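PDB 5J2L: protein design 2L4HC2_11 from Synthetic construct, which forms a designed homodimer of two-helix subunits, in which hydrogen-bond networks were probably built in to give the pairing its specificity. Local coordinates for residues R54-I57 with R58-E62; S44-D47 with E48-E52. One frame throughout, in Å; residues are numbered along the deposited sequence.

The chain starts with helix 7-41, turns, and returns along helix 46-80. Contact 2 (44-47 with 48-52) comes first, where the turn ends and the second helix begins. Contact 1 (54-57 with 58-62) follows on the same helix, with centres about 15 Å apart. The two lie in series and neither encloses the other. Neither closes a long loop; contact 2 joins the end of the turn to the first turn of the helix, contact 1 neighbouring turns within it. Contact 2 fixes the helix start, and contact 1 lies nearer the middle of the chain. Both set side chains against helix 7-41 and against the second subunit, so both belong to the bundle formed by the two hairpins.

Contact 1. Residues R54-I57 with R58-E62; sequences REII and RRLQE
Glu55 and Arg58 lie side by side and point the same way, joined by a two-pronged salt bridge. Arg58 presents the side edge of its guanidinium. NE reaches Glu55 OE1 at 2.9 Å in an almost straight bond (177°), and NH2 reaches Glu55 OE2 at 2.8 Å. Both oxygens are met on their syn side. The fit is not flat, because the carboxylate and guanidinium planes are turned 34° apart. Glu55 leaves the backbone with CG opposite its own N, then bends at chi2 (60°), which swings the carboxylate forward to the next turn. Two bonds to two oxygens limit rotation of both groups.

The aliphatic part of Arg59 runs past the same glutamate, its CG 3.9 Å from Glu55 OE2. Its guanidinium goes on to a salt bridge with Glu27 of helix 7-41. On the buried side, Ile56 CG2 meets Leu60 CD1 at 4.2 Å, the two side chains crossing at a slant. Ile56 also packs on Leu32 and Ile35 of helix 7-41, while Leu60 packs on Leu67 of the second subunit. Elsewhere on the helix, Ile57 CG2 lies 3.8 Å from Gln61 NE2.

Backbone bonds such as Leu60 N to Ile56 O (2.9 Å) link the turns. Charged pairs on one side and isoleucine and leucine on the other make this an amphipathic helix of a coiled-coil-like helical bundle.

Contact 2. Residues S44-D47 with E48-E52; sequences STAD and ELIKE
A capping box starts helix 46-80, with Thr45 at the N-cap and Glu48 three residues on. Each side chain accepts a bond from the other residue's backbone N-H. Glu48 N donates to Thr45 OG1 at 3.1 Å, and Thr45 N donates to Glu48 OE1 at 3.1 Å along a nearly straight line (169°). The threonine hydroxyl also donates to the same oxygen, with OG1 2.8 Å from Glu48 OE1. That oxygen therefore takes two bonds, both on its anti side and somewhat out of the carboxylate plane. With chi1 at 63°, Thr45 OG1 sits between its own backbone N and carbonyl carbon, where it can meet both Glu48 N and the carboxylate. The Glu48 chain runs across the threonine side chain, its CG 3.1 Å from Thr45 OG1. A carboxylate beside a helix N terminus is probably favoured by the helix dipole.

The box ends the turn after helix 7-41, and regular helix bonding takes over, as in Ile50 N to Ala46 O at 2.8 Å. Ile50 lays CG1 and CD1 beside Ala46 O, with CG1 3.1 Å away. CD1 also reaches Ala46 CB at 4.5 Å. Ile50 packs on Gln36 of the second subunit, so a serine in its place would probably lose the CD1 contact with Ala46 CB and leave a gap beside that glutamine. Asp47 OD1 is hydrogen-bonded to Gln36 NE2 of the second subunit. Leu49 packs on Leu38 of helix 7-41 and on Leu53 of the second subunit.

Contact 1. Residues R54-I57 with R58-E62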
loop_
_atom_site.group_PDB
_atom_site.type_symbol
_atom_site.label_atom_id
_atom_site.label_comp_id
_atom_site.label_asym_id
_atom_site.label_seq_id
_atom_site.Cartn_x
_atom_site.Cartn_y
_atom_site.Cartn_z
ATOM N N ARG A 54 -10.368 5.714 2.739
ATOM C CA ARG A 54 -9.621 6.248 3.854
ATOM C C ARG A 54 -8.975 5.076 4.604
ATOM O O ARG A 54 -7.784 5.105 4.916
ATOM C CB ARG A 54 -10.570 7.098 4.739
ATOM C CG ARG A 54 -9.965 7.831 5.919
ATOM C CD ARG A 54 -10.944 8.704 6.682
ATOM N NE ARG A 54 -11.382 9.886 5.928
ATOM C CZ ARG A 54 -12.632 10.173 5.479
ATOM N NH1 ARG A 54 -13.661 9.390 5.742
ATOM N NH2 ARG A 54 -12.813 11.288 4.776
ATOM N N GLU A 55 -9.773 4.032 4.849
ATOM C CA GLU A 55 -9.314 2.825 5.535
ATOM C C GLU A 55 -8.262 2.061 4.714
ATOM O O GLU A 55 -7.278 1.578 5.278
ATOM C CB GLU A 55 -10.515 1.954 5.911
ATOM C CG GLU A 55 -10.183 0.616 6.590
ATOM C CD GLU A 55 -9.427 0.729 7.893
ATOM O OE1 GLU A 55 -9.306 1.807 8.429
ATOM O OE2 GLU A 55 -8.969 -0.289 8.361
ATOM N N ILE A 56 -8.441 1.972 3.393
ATOM C CA ILE A 56 -7.426 1.327 2.563
ATOM C C ILE A 56 -6.104 2.048 2.695
ATOM O O ILE A 56 -5.059 1.418 2.806
ATOM C CB ILE A 56 -7.787 1.271 1.056
ATOM C CG1 ILE A 56 -9.003 0.387 0.792
ATOM C CG2 ILE A 56 -6.580 0.750 0.277
ATOM C CD1 ILE A 56 -8.786 -1.063 1.145
ATOM N N ILE A 57 -6.142 3.369 2.687
ATOM C CA ILE A 57 -4.899 4.104 2.778
ATOM C C ILE A 57 -4.200 3.805 4.089
ATOM O O ILE A 57 -2.994 3.569 4.110
ATOM C CB ILE A 57 -5.131 5.610 2.575
ATOM C CG1 ILE A 57 -5.538 5.860 1.118
ATOM C CG2 ILE A 57 -3.902 6.403 2.956
ATOM C CD1 ILE A 57 -6.062 7.258 0.852
ATOM N N ARG A 58 -4.961 3.801 5.170
ATOM C CA ARG A 58 -4.409 3.539 6.482
ATOM C C ARG A 58 -3.687 2.182 6.465
ATOM O O ARG A 58 -2.567 2.051 6.963
ATOM C CB ARG A 58 -5.519 3.591 7.535
ATOM C CG ARG A 58 -5.043 3.577 8.977
ATOM C CD ARG A 58 -6.161 3.401 9.932
ATOM N NE ARG A 58 -6.747 2.087 9.768
ATOM C CZ ARG A 58 -6.156 0.953 10.191
ATOM N NH1 ARG A 58 -4.987 1.018 10.792
ATOM N NH2 ARG A 58 -6.737 -0.216 9.992
ATOM N N ARG A 59 -4.333 1.182 5.868
ATOM C CA ARG A 59 -3.780 -0.151 5.762
ATOM C C ARG A 59 -2.486 -0.164 4.937
ATOM O O ARG A 59 -1.515 -0.821 5.308
ATOM C CB ARG A 59 -4.828 -1.101 5.174
ATOM C CG ARG A 59 -6.004 -1.347 6.111
ATOM C CD ARG A 59 -6.959 -2.370 5.608
ATOM N NE ARG A 59 -6.372 -3.698 5.616
ATOM C CZ ARG A 59 -6.994 -4.819 5.204
ATOM N NH1 ARG A 59 -8.230 -4.753 4.756
ATOM N NH2 ARG A 59 -6.356 -5.977 5.269
ATOM N N LEU A 60 -2.457 0.569 3.832
ATOM C CA LEU A 60 -1.242 0.626 3.033
ATOM C C LEU A 60 -0.116 1.264 3.821
ATOM O O LEU A 60 1.021 0.810 3.755
ATOM C CB LEU A 60 -1.467 1.397 1.711
ATOM C CG LEU A 60 -2.301 0.687 0.645
ATOM C CD1 LEU A 60 -2.591 1.659 -0.498
ATOM C CD2 LEU A 60 -1.526 -0.510 0.129
ATOM N N GLN A 61 -0.439 2.312 4.570
ATOM C CA GLN A 61 0.553 3.011 5.364
ATOM C C GLN A 61 1.130 2.075 6.420
ATOM O O GLN A 61 2.337 2.069 6.662
ATOM C CB GLN A 61 -0.064 4.246 5.993
ATOM C CG GLN A 61 -0.418 5.331 4.996
ATOM C CD GLN A 61 -1.113 6.506 5.659
ATOM O OE1 GLN A 61 -1.740 6.370 6.714
ATOM N NE2 GLN A 61 -1.007 7.675 5.047
ATOM N N GLU A 62 0.270 1.274 7.030
ATOM C CA GLU A 62 0.732 0.311 8.015
ATOM C C GLU A 62 1.644 -0.730 7.380
ATOM O O GLU A 62 2.678 -1.089 7.947
ATOM C CB GLU A 62 -0.443 -0.368 8.721
ATOM C CG GLU A 62 -1.219 0.542 9.663
ATOM C CD GLU A 62 -2.353 -0.151 10.373
ATOM O OE1 GLU A 62 -2.789 -1.189 9.927
ATOM O OE2 GLU A 62 -2.780 0.357 11.385
#

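Contact 2. Residues S44-D47 with E48-E52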
loop_
_atom_site.group_PDB
_atom_site.type_symbol
_atom_site.label_atom_id
_atom_site.label_comp_id
_atom_site.label_asym_id
_atom_site.label_seq_id
_atom_site.Cartn_x
_atom_site.Cartn_y
_atom_site.Cartn_z
ATOM N N SER A 44 -24.530 3.755 -3.219
ATOM C CA SER A 44 -23.787 4.280 -2.066
ATOM C C SER A 44 -23.408 5.753 -2.236
ATOM O O SER A 44 -23.289 6.251 -3.356
ATOM C CB SER A 44 -22.524 3.448 -1.835
ATOM O OG SER A 44 -22.832 2.112 -1.533
ATOM N N THR A 45 -23.217 6.441 -1.110
ATOM C CA THR A 45 -22.836 7.852 -1.114
ATOM C C THR A 45 -21.345 8.030 -1.286
ATOM O O THR A 45 -20.565 7.123 -1.004
ATOM C CB THR A 45 -23.247 8.549 0.186
ATOM O OG1 THR A 45 -22.546 7.942 1.277
ATOM C CG2 THR A 45 -24.740 8.407 0.411
ATOM N N ALA A 46 -20.949 9.223 -1.702
ATOM C CA ALA A 46 -19.548 9.523 -1.815
ATOM C C ALA A 46 -18.925 9.461 -0.417
ATOM O O ALA A 46 -17.832 8.932 -0.263
ATOM C CB ALA A 46 -19.323 10.869 -2.473
ATOM N N ASP A 47 -19.621 9.974 0.616
ATOM C CA ASP A 47 -19.073 9.900 1.984
ATOM C C ASP A 47 -18.707 8.477 2.373
ATOM O O ASP A 47 -17.644 8.244 2.959
ATOM C CB ASP A 47 -20.035 10.476 3.037
ATOM C CG ASP A 47 -20.068 11.998 3.121
ATOM O OD1 ASP A 47 -19.131 12.623 2.691
ATOM O OD2 ASP A 47 -21.034 12.520 3.632
ATOM N N GLU A 48 -19.601 7.538 2.063
ATOM C CA GLU A 48 -19.379 6.134 2.378
ATOM C C GLU A 48 -18.191 5.557 1.611
ATOM O O GLU A 48 -17.403 4.795 2.171
ATOM C CB GLU A 48 -20.643 5.338 2.101
ATOM C CG GLU A 48 -21.763 5.603 3.094
ATOM C CD GLU A 48 -23.067 4.959 2.706
ATOM O OE1 GLU A 48 -23.635 5.366 1.715
ATOM O OE2 GLU A 48 -23.486 4.052 3.391
ATOM N N LEU A 49 -18.075 5.914 0.338
ATOM C CA LEU A 49 -16.981 5.423 -0.497
ATOM C C LEU A 49 -15.660 5.995 -0.006
ATOM O O LEU A 49 -14.646 5.291 0.058
ATOM C CB LEU A 49 -17.228 5.833 -1.940
ATOM C CG LEU A 49 -18.436 5.184 -2.626
ATOM C CD1 LEU A 49 -18.657 5.847 -3.976
ATOM C CD2 LEU A 49 -18.181 3.696 -2.783
ATOM N N ILE A 50 -15.686 7.279 0.357
ATOM C CA ILE A 50 -14.507 7.964 0.856
ATOM C C ILE A 50 -14.028 7.318 2.157
ATOM O O ILE A 50 -12.825 7.142 2.365
ATOM C CB ILE A 50 -14.771 9.468 1.046
ATOM C CG1 ILE A 50 -14.981 10.129 -0.320
ATOM C CG2 ILE A 50 -13.602 10.121 1.770
ATOM C CD1 ILE A 50 -15.493 11.556 -0.244
ATOM N N LYS A 51 -14.968 6.978 3.030
ATOM C CA LYS A 51 -14.624 6.312 4.278
ATOM C C LYS A 51 -13.896 4.996 4.016
ATOM O O LYS A 51 -12.909 4.686 4.677
ATOM C CB LYS A 51 -15.846 6.070 5.144
ATOM C CG LYS A 51 -15.482 5.388 6.459
ATOM C CD LYS A 51 -16.679 5.214 7.374
ATOM C CE LYS A 51 -16.261 4.467 8.637
ATOM N NZ LYS A 51 -17.387 4.302 9.592
ATOM N N GLU A 52 -14.396 4.210 3.070
ATOM C CA GLU A 52 -13.756 2.928 2.801
ATOM C C GLU A 52 -12.346 3.118 2.213
ATOM O O GLU A 52 -11.430 2.369 2.552
ATOM C CB GLU A 52 -14.658 2.045 1.920
ATOM C CG GLU A 52 -15.921 1.589 2.668
ATOM C CD GLU A 52 -16.801 0.578 1.958
ATOM O OE1 GLU A 52 -16.284 -0.321 1.331
ATOM O OE2 GLU A 52 -18.004 0.694 2.077
#